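Local coordinates for protein HIAXHD3 (Humicola insolens, PDB 3ZXK) that hydrolyses terminal alpha-L-arabinofuranosyl side chains, probably from arabinoxylan, and in engineered form also cleaves the xylan backbone as an endo-xylanase, at residues Leu241-Phe246 with Phe469-Glu474; Ala268-Arg273 with Phe496-Ser501. All blocks are in the same frame, centred on the assembly; numbering follows the deposited sequence.

Contact 1 (Leu241-Phe246 with Phe469-Glu474); sequences LANAGF and FGTNTE
The backbone N of F469 donates to N243 O across 2.9 Å, and this hydrogen bond joins two loops that are otherwise held by van der Waals contact and one water. It is bent, at 136°, and F469 N lies above the carbonyl plane. F469 CB packs 3.4 Å from N243 O, a van der Waals contact. Beside it, a water accepts from G245 N and donates to F469 O, 2.8 Å on each side. The F469 ring, its CG anti to the backbone N (chi1 -163°), brings CD2 to 3.8 Å from G245 N, which lies at the ring edge near its plane. One loop belongs to the five-bladed beta-propeller of family 43 and the other to the concanavalin A-like beta-sandwich, so the contact is a surface seam between the two. F469 also meets the bound arabinofuranose, which makes the seam a border of the sugar pocket. Further along the loop, T471 CG2 touches N243 ND2 at 3.4 Å, the two side chains crossing at about a right angle. A serine in place of T471 would probably open a gap beside the N243 amide and leave it freer to turn. T471 OG1 is occupied within its own loop: it accepts from T473 N at 3.1 Å in an ST turn and is hydrogen-bonded to A468 O. On the other loop, A244 packs against A268 and M266.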
loop_
_atom_site.group_PDB
_atom_site.type_symbol
_atom_site.label_atom_id
_atom_site.label_comp_id
_atom_site.label_asym_id
_atom_site.label_seq_id
_atom_site.Cartn_x
_atom_site.Cartn_y
_atom_site.Cartn_z
ATOM N N LEU A 241 -11.746 -14.902 -6.163
ATOM C CA LEU A 241 -10.435 -15.536 -6.093
ATOM C C LEU A 241 -10.463 -16.557 -4.957
ATOM O O LEU A 241 -11.101 -16.308 -3.927
ATOM C CB LEU A 241 -9.370 -14.453 -5.853
ATOM C CG LEU A 241 -7.860 -14.654 -5.970
ATOM C CD1 LEU A 241 -7.454 -15.055 -7.382
ATOM C CD2 LEU A 241 -7.156 -13.358 -5.586
ATOM N N ALA A 242 -9.823 -17.716 -5.145
ATOM C CA ALA A 242 -9.750 -18.720 -4.079
ATOM C C ALA A 242 -8.662 -18.378 -3.053
ATOM O O ALA A 242 -7.666 -17.709 -3.374
ATOM C CB ALA A 242 -9.494 -20.112 -4.666
ATOM N N ASN A 243 -8.830 -18.876 -1.826
ATOM C CA ASN A 243 -7.773 -18.825 -0.794
ATOM C C ASN A 243 -7.333 -17.426 -0.470
ATOM O O ASN A 243 -6.165 -17.200 -0.191
ATOM C CB ASN A 243 -6.559 -19.704 -1.165
ATOM C CG ASN A 243 -6.966 -21.081 -1.589
ATOM O OD1 ASN A 243 -6.560 -21.582 -2.653
ATOM N ND2 ASN A 243 -7.771 -21.707 -0.777
ATOM N N ALA A 244 -8.303 -16.502 -0.467
ATOM C CA ALA A 244 -8.012 -15.068 -0.305
ATOM C C ALA A 244 -9.057 -14.416 0.590
ATOM O O ALA A 244 -9.392 -13.240 0.456
ATOM C CB ALA A 244 -7.939 -14.390 -1.670
ATOM N N GLY A 245 -9.557 -15.192 1.550
ATOM C CA GLY A 245 -10.616 -14.700 2.426
ATOM C C GLY A 245 -11.844 -14.269 1.648
ATOM O O GLY A 245 -12.191 -14.847 0.599
ATOM N N PHE A 246 -12.473 -13.211 2.144
ATOM C CA PHE A 246 -13.696 -12.695 1.569
ATOM C C PHE A 246 -13.536 -11.267 1.135
ATOM O O PHE A 246 -12.841 -10.479 1.796
ATOM C CB PHE A 246 -14.809 -12.696 2.617
ATOM C CG PHE A 246 -15.163 -14.048 3.099
ATOM C CD1 PHE A 246 -16.022 -14.846 2.347
ATOM C CD2 PHE A 246 -14.604 -14.559 4.267
ATOM C CE1 PHE A 246 -16.344 -16.135 2.770
ATOM C CE2 PHE A 246 -14.942 -15.841 4.707
ATOM C CZ PHE A 246 -15.803 -16.631 3.947
ATOM N N PHE A 469 -4.345 -18.045 1.914
ATOM C CA PHE A 469 -4.950 -17.645 3.177
ATOM C C PHE A 469 -5.986 -18.684 3.593
ATOM O O PHE A 469 -6.814 -19.115 2.792
ATOM C CB PHE A 469 -5.622 -16.280 2.993
ATOM C CG PHE A 469 -5.929 -15.559 4.274
ATOM C CD1 PHE A 469 -4.926 -15.298 5.224
ATOM C CD2 PHE A 469 -7.201 -15.072 4.494
ATOM C CE1 PHE A 469 -5.216 -14.583 6.385
ATOM C CE2 PHE A 469 -7.500 -14.360 5.643
ATOM C CZ PHE A 469 -6.508 -14.110 6.589
ATOM N N GLY A 470 -5.910 -19.091 4.854
ATOM C CA GLY A 470 -6.841 -20.090 5.399
ATOM C C GLY A 470 -6.469 -21.539 5.066
ATOM O O GLY A 470 -7.157 -22.465 5.496
ATOM N N THR A 471 -5.420 -21.736 4.271
ATOM C CA THR A 471 -4.929 -23.089 3.954
ATOM C C THR A 471 -3.804 -23.521 4.885
ATOM O O THR A 471 -3.332 -22.727 5.708
ATOM C CB THR A 471 -4.420 -23.202 2.499
ATOM O OG1 THR A 471 -3.101 -22.638 2.387
ATOM C CG2 THR A 471 -5.400 -22.511 1.518
ATOM N N ASN A 472 -3.358 -24.770 4.722
ATOM C CA ASN A 472 -2.219 -25.294 5.461
ATOM C C ASN A 472 -0.970 -25.314 4.584
ATOM O O ASN A 472 -0.050 -26.076 4.843
ATOM C CB ASN A 472 -2.510 -26.708 5.986
ATOM C CG ASN A 472 -3.566 -26.738 7.082
ATOM O OD1 ASN A 472 -3.995 -25.697 7.592
ATOM N ND2 ASN A 472 -3.984 -27.945 7.460
ATOM N N THR A 473 -0.954 -24.512 3.524
ATOM C CA THR A 473 0.204 -24.473 2.614
ATOM C C THR A 473 0.904 -23.118 2.629
ATOM O O THR A 473 0.249 -22.078 2.449
ATOM C CB THR A 473 -0.211 -24.760 1.163
ATOM O OG1 THR A 473 -0.828 -26.054 1.083
ATOM C CG2 THR A 473 1.009 -24.749 0.223
ATOM N N GLU A 474 2.228 -23.123 2.791
ATOM C CA GLU A 474 3.022 -21.893 2.707
ATOM C C GLU A 474 3.733 -21.855 1.363
ATOM O O GLU A 474 4.323 -22.842 0.941
ATOM C CB GLU A 474 4.031 -21.794 3.865
ATOM C CG GLU A 474 3.367 -21.558 5.206
ATOM C CD GLU A 474 4.344 -21.352 6.353
ATOM O OE1 GLU A 474 5.530 -21.715 6.222
ATOM O OE2 GLU A 474 3.926 -20.827 7.411
HETATM O O HOH W 1 -9.329 -17.794 2.653
#

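Contact 2 (Ala268-Arg273 with Phe496-Ser501); sequences AYPGGR and FAMTNS. With AHR (alpha-L-arabinofuranose), chain C.
The ring of P270 packs against M498, T499 and N500, and its CB, CG and CD each meet a different one. P270 CB lies 3.5 Å from T499 O. P270 CG comes within 4.1 Å of M498 CE, the methyl group brought round by a bend at chi3 (67°), and these two side chains cross at about a right angle. P270 CD rests 3.4 Å from N500 OD1; here the proline and asparagine side chains lie side by side, pointing the same way. The peptide bond before P270 is cis, which turns the chain sharply between Y269 and the proline. On the other side of that bond, Y269 CB stands 3.8 Å from N500 O, while S501 O lies over one face of the tyrosine ring, 4.2 Å from Y269 CD1. The polar ends are held from outside the pair: Y269 OH by F505 O, N500 ND2 by T473 O. Within 496-501, S501 N donates to T499 OG1 at 3.1 Å, closing an ST turn just after the strand. Beyond the proline, the loop leads through G271 and G272 to R273, whose NH1 gives a 2.9 Å hydrogen bond (157°) to O3 of the arabinofuranose, in the guanidinium plane. H248 and D267 bind the same sugar. The whole is a cis-proline loop of the family 43 five-bladed beta-propeller, buried against the concanavalin A-like beta-sandwich and leading into the glycan pocket where the arabinofuranose sits.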
loop_
_atom_site.group_PDB
_atom_site.type_symbol
_atom_site.label_atom_id
_atom_site.label_comp_id
_atom_site.label_asym_id
_atom_site.label_seq_id
_atom_site.Cartn_x
_atom_site.Cartn_y
_atom_site.Cartn_z
ATOM N N ALA A 268 -5.653 -11.664 0.217
ATOM C CA ALA A 268 -4.875 -12.536 -0.651
ATOM C C ALA A 268 -3.443 -12.747 -0.150
ATOM O O ALA A 268 -2.491 -12.664 -0.933
ATOM C CB ALA A 268 -4.880 -11.965 -2.065
ATOM N N TYR A 269 -3.294 -13.033 1.152
ATOM C CA TYR A 269 -2.008 -13.380 1.746
ATOM C C TYR A 269 -1.505 -14.670 1.085
ATOM O O TYR A 269 -2.318 -15.554 0.758
ATOM C CB TYR A 269 -2.154 -13.517 3.253
ATOM C CG TYR A 269 -2.483 -12.175 3.863
ATOM C CD1 TYR A 269 -1.523 -11.172 3.915
ATOM C CD2 TYR A 269 -3.769 -11.873 4.316
ATOM C CE1 TYR A 269 -1.824 -9.914 4.428
ATOM C CE2 TYR A 269 -4.067 -10.622 4.834
ATOM C CZ TYR A 269 -3.081 -9.644 4.892
ATOM O OH TYR A 269 -3.381 -8.388 5.409
ATOM N N PRO A 270 -0.177 -14.778 0.835
ATOM C CA PRO A 270 0.898 -13.912 1.342
ATOM C C PRO A 270 1.202 -12.650 0.528
ATOM O O PRO A 270 2.096 -11.898 0.887
ATOM C CB PRO A 270 2.110 -14.849 1.359
ATOM C CG PRO A 270 1.870 -15.712 0.161
ATOM C CD PRO A 270 0.374 -16.010 0.235
ATOM N N GLY A 271 0.462 -12.407 -0.543
ATOM C CA GLY A 271 0.679 -11.218 -1.345
ATOM C C GLY A 271 0.190 -9.916 -0.731
ATOM O O GLY A 271 0.727 -8.855 -1.038
ATOM N N GLY A 272 -0.841 -9.993 0.101
ATOM C CA GLY A 272 -1.476 -8.797 0.661
ATOM C C GLY A 272 -2.932 -8.663 0.260
ATOM O O GLY A 272 -3.572 -9.644 -0.092
ATOM N N ARG A 273 -3.451 -7.452 0.355
ATOM C CA ARG A 273 -4.871 -7.197 0.196
ATOM C C ARG A 273 -5.079 -6.436 -1.093
ATOM O O ARG A 273 -4.540 -5.341 -1.268
ATOM C CB ARG A 273 -5.418 -6.471 1.422
ATOM C CG ARG A 273 -5.372 -7.437 2.599
ATOM C CD ARG A 273 -5.784 -6.857 3.930
ATOM N NE ARG A 273 -4.915 -5.796 4.406
ATOM C CZ ARG A 273 -5.219 -5.002 5.434
ATOM N NH1 ARG A 273 -6.385 -5.168 6.092
ATOM N NH2 ARG A 273 -4.362 -4.043 5.808
ATOM N N PHE A 496 12.575 -20.575 0.485
ATOM C CA PHE A 496 12.158 -19.953 1.735
ATOM C C PHE A 496 10.640 -19.967 1.844
ATOM O O PHE A 496 9.954 -19.449 0.960
ATOM C CB PHE A 496 12.709 -18.526 1.805
ATOM C CG PHE A 496 12.108 -17.685 2.901
ATOM C CD1 PHE A 496 12.511 -17.840 4.233
ATOM C CD2 PHE A 496 11.143 -16.729 2.602
ATOM C CE1 PHE A 496 11.965 -17.040 5.231
ATOM C CE2 PHE A 496 10.578 -15.953 3.602
ATOM C CZ PHE A 496 10.992 -16.106 4.909
ATOM N N ALA A 497 10.137 -20.562 2.929
ATOM C CA ALA A 497 8.714 -20.663 3.183
ATOM C C ALA A 497 8.185 -19.343 3.768
ATOM O O ALA A 497 8.714 -18.813 4.758
ATOM C CB ALA A 497 8.421 -21.810 4.137
ATOM N N MET A 498 7.109 -18.853 3.175
ATOM C CA MET A 498 6.561 -17.529 3.502
ATOM C C MET A 498 5.375 -17.626 4.433
ATOM O O MET A 498 4.544 -18.542 4.309
ATOM C CB MET A 498 6.153 -16.821 2.227
ATOM C CG MET A 498 7.298 -16.714 1.237
ATOM S SD MET A 498 6.720 -16.631 -0.465
ATOM C CE MET A 498 5.914 -15.037 -0.375
ATOM N N THR A 499 5.258 -16.680 5.375
ATOM C CA THR A 499 4.098 -16.708 6.282
ATOM C C THR A 499 2.765 -16.324 5.609
ATOM O O THR A 499 2.739 -15.454 4.732
ATOM C CB THR A 499 4.322 -15.843 7.537
ATOM O OG1 THR A 499 3.228 -16.059 8.438
ATOM C CG2 THR A 499 4.450 -14.369 7.167
ATOM N N ASN A 500 1.666 -16.975 6.028
ATOM C CA ASN A 500 0.296 -16.579 5.622
ATOM C C ASN A 500 -0.430 -15.743 6.672
ATOM O O ASN A 500 -1.600 -15.402 6.476
ATOM C CB ASN A 500 -0.573 -17.800 5.298
ATOM C CG ASN A 500 -0.100 -18.528 4.071
ATOM O OD1 ASN A 500 0.238 -17.904 3.049
ATOM N ND2 ASN A 500 -0.034 -19.864 4.167
ATOM N N SER A 501 0.254 -15.398 7.765
ATOM C CA SER A 501 -0.351 -14.619 8.826
ATOM C C SER A 501 -0.747 -13.230 8.324
ATOM O O SER A 501 -0.034 -12.615 7.514
ATOM C CB SER A 501 0.638 -14.447 9.965
ATOM O OG SER A 501 0.084 -13.634 10.993
HETATM O O5 AHR C . -8.537 -11.066 7.640
HETATM C C5 AHR C . -7.414 -10.171 7.764
HETATM C C4 AHR C . -7.845 -8.741 8.102
HETATM O O4 AHR C . -8.569 -8.711 9.330
HETATM C C3 AHR C . -8.814 -8.062 7.139
HETATM O O3 AHR C . -8.172 -7.509 6.000
HETATM C C2 AHR C . -9.438 -6.960 7.951
HETATM O O2 AHR C . -10.812 -6.733 7.585
HETATM C C1 AHR C . -9.366 -7.513 9.360
#

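Both contacts join the same two parts of the chain, the family 43 beta-propeller and the concanavalin A-like beta-sandwich, with centres 9 Å apart, yet they differ in depth and chemistry. Contact 1 is a surface seam between loops, held by a backbone hydrogen bond and a water bridge. Contact 2 is buried, and its two segments meet by packing of proline, tyrosine, methionine and asparagine side chains and backbone carbonyls, without a direct hydrogen bond. The two also touch each other: F469 CD1 packs 3.6 Å from N500 O, and the F469 and Y269 rings meet with their planes at about 50°. Each contact lends one residue to the glycan pocket, contact 1 by packing and contact 2 through a charged group.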